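Local atomic coordinates of exopolysaccharide biosynthesis protein (Pantoea stewartii subsp. stewartii DC283, PDB entry 6TGF), a protein that modifies the glycan biofilm of its bacterium, probably by hydrolysing exopolysaccharide, using a parallel beta-helix like that of bacteriophage tailspikes. Residues T309-G314 with I333-T338; G314-V319 with N343-L348. All coordinates share one frame; numbering follows the deposited sequence.

Interaction 1 of 2, residues T309-G314 with I333-T338; sequences TIVSDG and IFNGNT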
loop_
_atom_site.group_PDB
_atom_site.type_symbol
_atom_site.label_atom_id
_atom_site.label_comp_id
_atom_site.label_asym_id
_atom_site.label_seq_id
_atom_site.Cartn_x
_atom_site.Cartn_y
_atom_site.Cartn_z
ATOM N N THR B 309 -13.827 21.577 -5.603
ATOM C CA THR B 309 -15.041 20.968 -6.210
ATOM C C THR B 309 -15.207 21.494 -7.640
ATOM O O THR B 309 -15.221 22.728 -7.816
ATOM C CB THR B 309 -16.291 21.243 -5.366
ATOM O OG1 THR B 309 -16.088 20.664 -4.077
ATOM C CG2 THR B 309 -17.556 20.681 -5.979
ATOM N N ILE B 310 -15.311 20.588 -8.617
ATOM C CA ILE B 310 -15.709 20.910 -10.020
ATOM C C ILE B 310 -17.222 20.714 -10.129
ATOM O O ILE B 310 -17.743 19.750 -9.535
ATOM C CB ILE B 310 -14.932 20.062 -11.050
ATOM C CG1 ILE B 310 -13.493 20.562 -11.208
ATOM C CG2 ILE B 310 -15.659 20.027 -12.390
ATOM C CD1 ILE B 310 -12.575 19.593 -11.919
ATOM N N VAL B 311 -17.888 21.615 -10.851
ATOM C CA VAL B 311 -19.354 21.581 -11.116
ATOM C C VAL B 311 -19.565 22.122 -12.536
ATOM O O VAL B 311 -18.824 23.042 -12.925
ATOM C CB VAL B 311 -20.119 22.366 -10.031
ATOM C CG1 VAL B 311 -20.120 23.866 -10.267
ATOM C CG2 VAL B 311 -21.537 21.864 -9.861
ATOM N N SER B 312 -20.488 21.533 -13.300
ATOM C CA SER B 312 -20.655 21.792 -14.755
ATOM C C SER B 312 -22.142 21.911 -15.115
ATOM O O SER B 312 -22.973 21.996 -14.187
ATOM C CB SER B 312 -19.964 20.720 -15.558
ATOM O OG SER B 312 -19.970 21.035 -16.944
ATOM N N ASP B 313 -22.449 21.934 -16.417
ATOM C CA ASP B 313 -23.797 22.226 -16.977
ATOM C C ASP B 313 -24.449 20.947 -17.519
ATOM O O ASP B 313 -25.666 20.988 -17.786
ATOM C CB ASP B 313 -23.716 23.310 -18.058
ATOM C CG ASP B 313 -22.731 23.018 -19.179
ATOM O OD1 ASP B 313 -22.112 21.936 -19.156
ATOM O OD2 ASP B 313 -22.595 23.876 -20.071
ATOM N N GLY B 314 -23.680 19.865 -17.689
ATOM C CA GLY B 314 -24.182 18.548 -18.132
ATOM C C GLY B 314 -24.300 18.438 -19.646
ATOM O O GLY B 314 -24.812 17.401 -20.112
ATOM N N ILE B 333 -13.333 16.927 -6.076
ATOM C CA ILE B 333 -14.771 16.539 -5.976
ATOM C C ILE B 333 -15.439 16.975 -7.283
ATOM O O ILE B 333 -15.278 18.152 -7.652
ATOM C CB ILE B 333 -15.445 17.173 -4.742
ATOM C CG1 ILE B 333 -14.631 16.941 -3.464
ATOM C CG2 ILE B 333 -16.877 16.676 -4.604
ATOM C CD1 ILE B 333 -15.196 17.595 -2.222
ATOM N N PHE B 334 -16.120 16.059 -7.979
ATOM C CA PHE B 334 -16.976 16.370 -9.155
ATOM C C PHE B 334 -18.438 16.089 -8.797
ATOM O O PHE B 334 -18.810 14.904 -8.663
ATOM C CB PHE B 334 -16.552 15.584 -10.400
ATOM C CG PHE B 334 -17.480 15.755 -11.579
ATOM C CD1 PHE B 334 -17.921 17.014 -11.961
ATOM C CD2 PHE B 334 -17.920 14.659 -12.307
ATOM C CE1 PHE B 334 -18.778 17.172 -13.039
ATOM C CE2 PHE B 334 -18.775 14.820 -13.389
ATOM C CZ PHE B 334 -19.202 16.076 -13.753
ATOM N N ASN B 335 -19.228 17.156 -8.640
ATOM C CA ASN B 335 -20.695 17.102 -8.407
ATOM C C ASN B 335 -21.404 17.234 -9.761
ATOM O O ASN B 335 -21.523 18.373 -10.256
ATOM C CB ASN B 335 -21.142 18.171 -7.406
ATOM C CG ASN B 335 -22.635 18.165 -7.149
ATOM O OD1 ASN B 335 -23.305 17.150 -7.339
ATOM N ND2 ASN B 335 -23.165 19.296 -6.712
ATOM N N GLY B 336 -21.849 16.106 -10.327
ATOM C CA GLY B 336 -22.503 16.024 -11.649
ATOM C C GLY B 336 -23.887 16.659 -11.662
ATOM O O GLY B 336 -24.359 16.997 -12.764
ATOM N N ASN B 337 -24.522 16.795 -10.491
ATOM C CA ASN B 337 -25.844 17.454 -10.293
ATOM C C ASN B 337 -26.932 16.726 -11.099
ATOM O O ASN B 337 -27.892 17.397 -11.528
ATOM C CB ASN B 337 -25.799 18.944 -10.657
ATOM C CG ASN B 337 -25.114 19.800 -9.613
ATOM O OD1 ASN B 337 -25.364 19.655 -8.419
ATOM N ND2 ASN B 337 -24.265 20.712 -10.055
ATOM N N THR B 338 -26.811 15.407 -11.278
ATOM C CA THR B 338 -27.777 14.573 -12.045
ATOM C C THR B 338 -29.062 14.387 -11.228
ATOM O O THR B 338 -30.106 14.073 -11.837
ATOM C CB THR B 338 -27.164 13.224 -12.445
ATOM O OG1 THR B 338 -27.945 12.688 -13.513
ATOM C CG2 THR B 338 -27.111 12.227 -11.309
HETATM O O HOH W 1 -22.252 19.623 -12.516
#
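Ile310 lays its CG2 methyl against the Phe334 ring, with CG2 3.8 Å from Phe334 CD1, as the two side chains cross obliquely on the buried face of their strands. Phe334 CG is anti to the backbone N (chi1 174°), and the ring that follows has Ile310 O at its edge, near its plane. Over the centre of one ring face sits Gly336 N, 4.2 Å above the plane. Phe320 meets Ile310 and Val319 meets Phe334 on this same face, so both residues pack into the core of the coil. The backbones run parallel as neighbouring rungs of a parallel beta-helix, 309-311 beside 333-335 with 26° between their directions. Ile310 bonds to the residues either side of Phe334: its N donates to Ile333 O at 2.6 Å, and its O accepts from Asn335 N at 3.1 Å. On the other face Thr309 and Ile333 meet in line with the register; Thr309 OG1 lies 3.6 Å from Ile333 CB, close also to CD1. Where the strands end, the two segments part and water 1 sits between them, accepting from Ser312 N at 2.7 Å and lying within bonding distance of Asn335 O, also 2.7 Å. A weak bond from Asn337 ND2 also reaches this water. Asn337 points its CB toward 309-314, and its ND2 lies beside the CG2 methyl of Val311. The amide of Asn335 is held from a further rung, its OD1 accepting from Asn367 ND2, while Ser312 OG bonds to Val280 O on the preceding one.

Interaction 2 of 2, residues G314-V319 with N343-L348; sequences GQSPFV and NRQGLL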
loop_
_atom_site.group_PDB
_atom_site.type_symbol
_atom_site.label_atom_id
_atom_site.label_comp_id
_atom_site.label_asym_id
_atom_site.label_seq_id
_atom_site.Cartn_x
_atom_site.Cartn_y
_atom_site.Cartn_z
ATOM N N GLY B 314 -23.680 19.865 -17.689
ATOM C CA GLY B 314 -24.182 18.548 -18.132
ATOM C C GLY B 314 -24.300 18.438 -19.646
ATOM O O GLY B 314 -24.812 17.401 -20.112
ATOM N N GLN B 315 -23.825 19.442 -20.390
ATOM C CA GLN B 315 -24.057 19.581 -21.855
ATOM C C GLN B 315 -23.041 18.742 -22.641
ATOM O O GLN B 315 -23.393 18.303 -23.751
ATOM C CB GLN B 315 -24.008 21.055 -22.265
ATOM C CG GLN B 315 -25.079 21.907 -21.594
ATOM C CD GLN B 315 -26.453 21.282 -21.660
ATOM O OE1 GLN B 315 -27.025 21.099 -22.731
ATOM N NE2 GLN B 315 -26.994 20.941 -20.501
ATOM N N SER B 316 -21.837 18.532 -22.097
ATOM C CA SER B 316 -20.769 17.688 -22.696
ATOM C C SER B 316 -20.816 16.291 -22.080
ATOM O O SER B 316 -21.160 16.147 -20.909
ATOM C CB SER B 316 -19.412 18.324 -22.522
ATOM O OG SER B 316 -19.100 18.498 -21.147
ATOM N N PRO B 317 -20.488 15.218 -22.840
ATOM C CA PRO B 317 -20.432 13.868 -22.276
ATOM C C PRO B 317 -19.344 13.696 -21.202
ATOM O O PRO B 317 -19.501 12.827 -20.364
ATOM C CB PRO B 317 -20.158 12.960 -23.486
ATOM C CG PRO B 317 -19.575 13.879 -24.540
ATOM C CD PRO B 317 -20.193 15.238 -24.280
ATOM N N PHE B 318 -18.281 14.508 -21.250
ATOM C CA PHE B 318 -17.194 14.548 -20.234
ATOM C C PHE B 318 -16.728 15.995 -20.037
ATOM O O PHE B 318 -16.644 16.738 -21.035
ATOM C CB PHE B 318 -16.027 13.650 -20.651
ATOM C CG PHE B 318 -16.373 12.189 -20.787
ATOM C CD1 PHE B 318 -16.286 11.334 -19.702
ATOM C CD2 PHE B 318 -16.792 11.668 -22.000
ATOM C CE1 PHE B 318 -16.609 9.992 -19.829
ATOM C CE2 PHE B 318 -17.115 10.325 -22.124
ATOM C CZ PHE B 318 -17.022 9.490 -21.038
ATOM N N VAL B 319 -16.426 16.376 -18.791
ATOM C CA VAL B 319 -15.913 17.733 -18.429
ATOM C C VAL B 319 -14.533 17.914 -19.076
ATOM O O VAL B 319 -14.227 19.047 -19.494
ATOM C CB VAL B 319 -15.865 17.951 -16.901
ATOM C CG1 VAL B 319 -15.278 19.306 -16.531
ATOM C CG2 VAL B 319 -17.234 17.787 -16.257
ATOM N N ASN B 343 -28.470 14.293 -16.453
ATOM C CA ASN B 343 -27.501 14.429 -17.575
ATOM C C ASN B 343 -26.665 13.147 -17.682
ATOM O O ASN B 343 -26.906 12.219 -16.884
ATOM C CB ASN B 343 -26.622 15.669 -17.390
ATOM C CG ASN B 343 -25.794 15.623 -16.124
ATOM O OD1 ASN B 343 -24.734 15.005 -16.094
ATOM N ND2 ASN B 343 -26.263 16.279 -15.077
ATOM N N ARG B 344 -25.730 13.102 -18.636
ATOM C CA ARG B 344 -24.782 11.973 -18.848
ATOM C C ARG B 344 -23.349 12.512 -18.959
ATOM O O ARG B 344 -22.585 11.993 -19.800
ATOM C CB ARG B 344 -25.145 11.195 -20.115
ATOM C CG ARG B 344 -26.554 10.625 -20.128
ATOM C CD ARG B 344 -26.734 9.726 -21.335
ATOM N NE ARG B 344 -27.987 8.988 -21.311
ATOM C CZ ARG B 344 -29.130 9.392 -21.863
ATOM N NH1 ARG B 344 -29.208 10.550 -22.499
ATOM N NH2 ARG B 344 -30.202 8.624 -21.774
ATOM N N GLN B 345 -22.995 13.499 -18.130
ATOM C CA GLN B 345 -21.652 14.136 -18.121
ATOM C C GLN B 345 -20.755 13.410 -17.115
ATOM O O GLN B 345 -21.121 13.368 -15.923
ATOM C CB GLN B 345 -21.762 15.623 -17.777
ATOM C CG GLN B 345 -20.433 16.363 -17.847
ATOM C CD GLN B 345 -20.615 17.859 -17.811
ATOM O OE1 GLN B 345 -21.343 18.391 -16.977
ATOM N NE2 GLN B 345 -19.945 18.554 -18.714
ATOM N N GLY B 346 -19.635 12.854 -17.589
ATOM C CA GLY B 346 -18.555 12.294 -16.752
ATOM C C GLY B 346 -17.535 13.361 -16.398
ATOM O O GLY B 346 -17.742 14.521 -16.807
ATOM N N LEU B 347 -16.468 12.996 -15.679
ATOM C CA LEU B 347 -15.379 13.934 -15.286
ATOM C C LEU B 347 -14.307 13.965 -16.381
ATOM O O LEU B 347 -13.996 15.071 -16.866
ATOM C CB LEU B 347 -14.784 13.520 -13.935
ATOM C CG LEU B 347 -13.561 14.320 -13.480
ATOM C CD1 LEU B 347 -13.841 15.815 -13.489
ATOM C CD2 LEU B 347 -13.101 13.876 -12.101
ATOM N N LEU B 348 -13.751 12.804 -16.743
ATOM C CA LEU B 348 -12.654 12.696 -17.743
ATOM C C LEU B 348 -12.827 11.438 -18.599
ATOM O O LEU B 348 -13.182 10.380 -18.044
ATOM C CB LEU B 348 -11.303 12.682 -17.021
ATOM C CG LEU B 348 -10.077 12.636 -17.936
ATOM C CD1 LEU B 348 -8.994 13.594 -17.462
ATOM C CD2 LEU B 348 -9.528 11.221 -18.062
HETATM O O HOH W 2 -24.353 14.855 -20.993
#
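At a corner of the parallel beta-helix, where two successive coils turn from one face to the next, Phe318 pairs with Gly346 in a single parallel bridge. Gly346 N donates to Pro317 O at 2.8 Å, nearly straight at the hydrogen (173°), and Gly346 O accepts from Val319 N at 3.0 Å. In both bonds the donor stands above the plane of the carbonyl it uses. The Phe318 ring then lies obliquely against the backbone of 346-348, with CD1 3.6 Å from Leu348 C, and Gly346 puts no side chain in its way.

Gln345 buries the largest area of any residue here. Its CG is anti to the backbone N (chi1 -176°) and CD continues the extended run (chi2 167°), which brings CD close to both Gly314 CA and Ser316 O. From there OE1 accepts a weak bond from Gly314 N at 2.9 Å, while NE2 gives another weak one to Ser316 OG at 2.6 Å, so the one amide spans the turn. Ser312 OG adds a further weak bond to OE1. Val319 CG2 sits over one face of the amide, 3.7 Å from Gln345 CD.

Water 2 ties the turn to segment 343-348 as well, donating to Gly314 O at 2.7 Å and accepting from Arg344 N. Asn343, its ND2 bonded to Lys341 O, begins an Asx turn: OD1 receives Gln345 N at 3.1 Å, in the carbonyl plane and on a lone pair.

Overall arrangement
Interactions 1 and 2 have centres about 9 Å apart and follow the same two coils of the beta-helix round from one face to the next. Strand 308-311 leads into 318-324, and strand 332-335 into 346-350, so the segments alternate along the chain and Gly314 belongs to both contacts. The first pair of strands lies on one face; the second belongs to the parallel sheet that runs from 283-284 to 450-453. Direct links join the contacts: Gly336 O and Asn343 ND2 are 3.1 Å apart, a probable hydrogen bond, and Phe334 packs on Gly346. No other chain of the three-chain assembly touches these segments, so the stacking here is internal to one subunit.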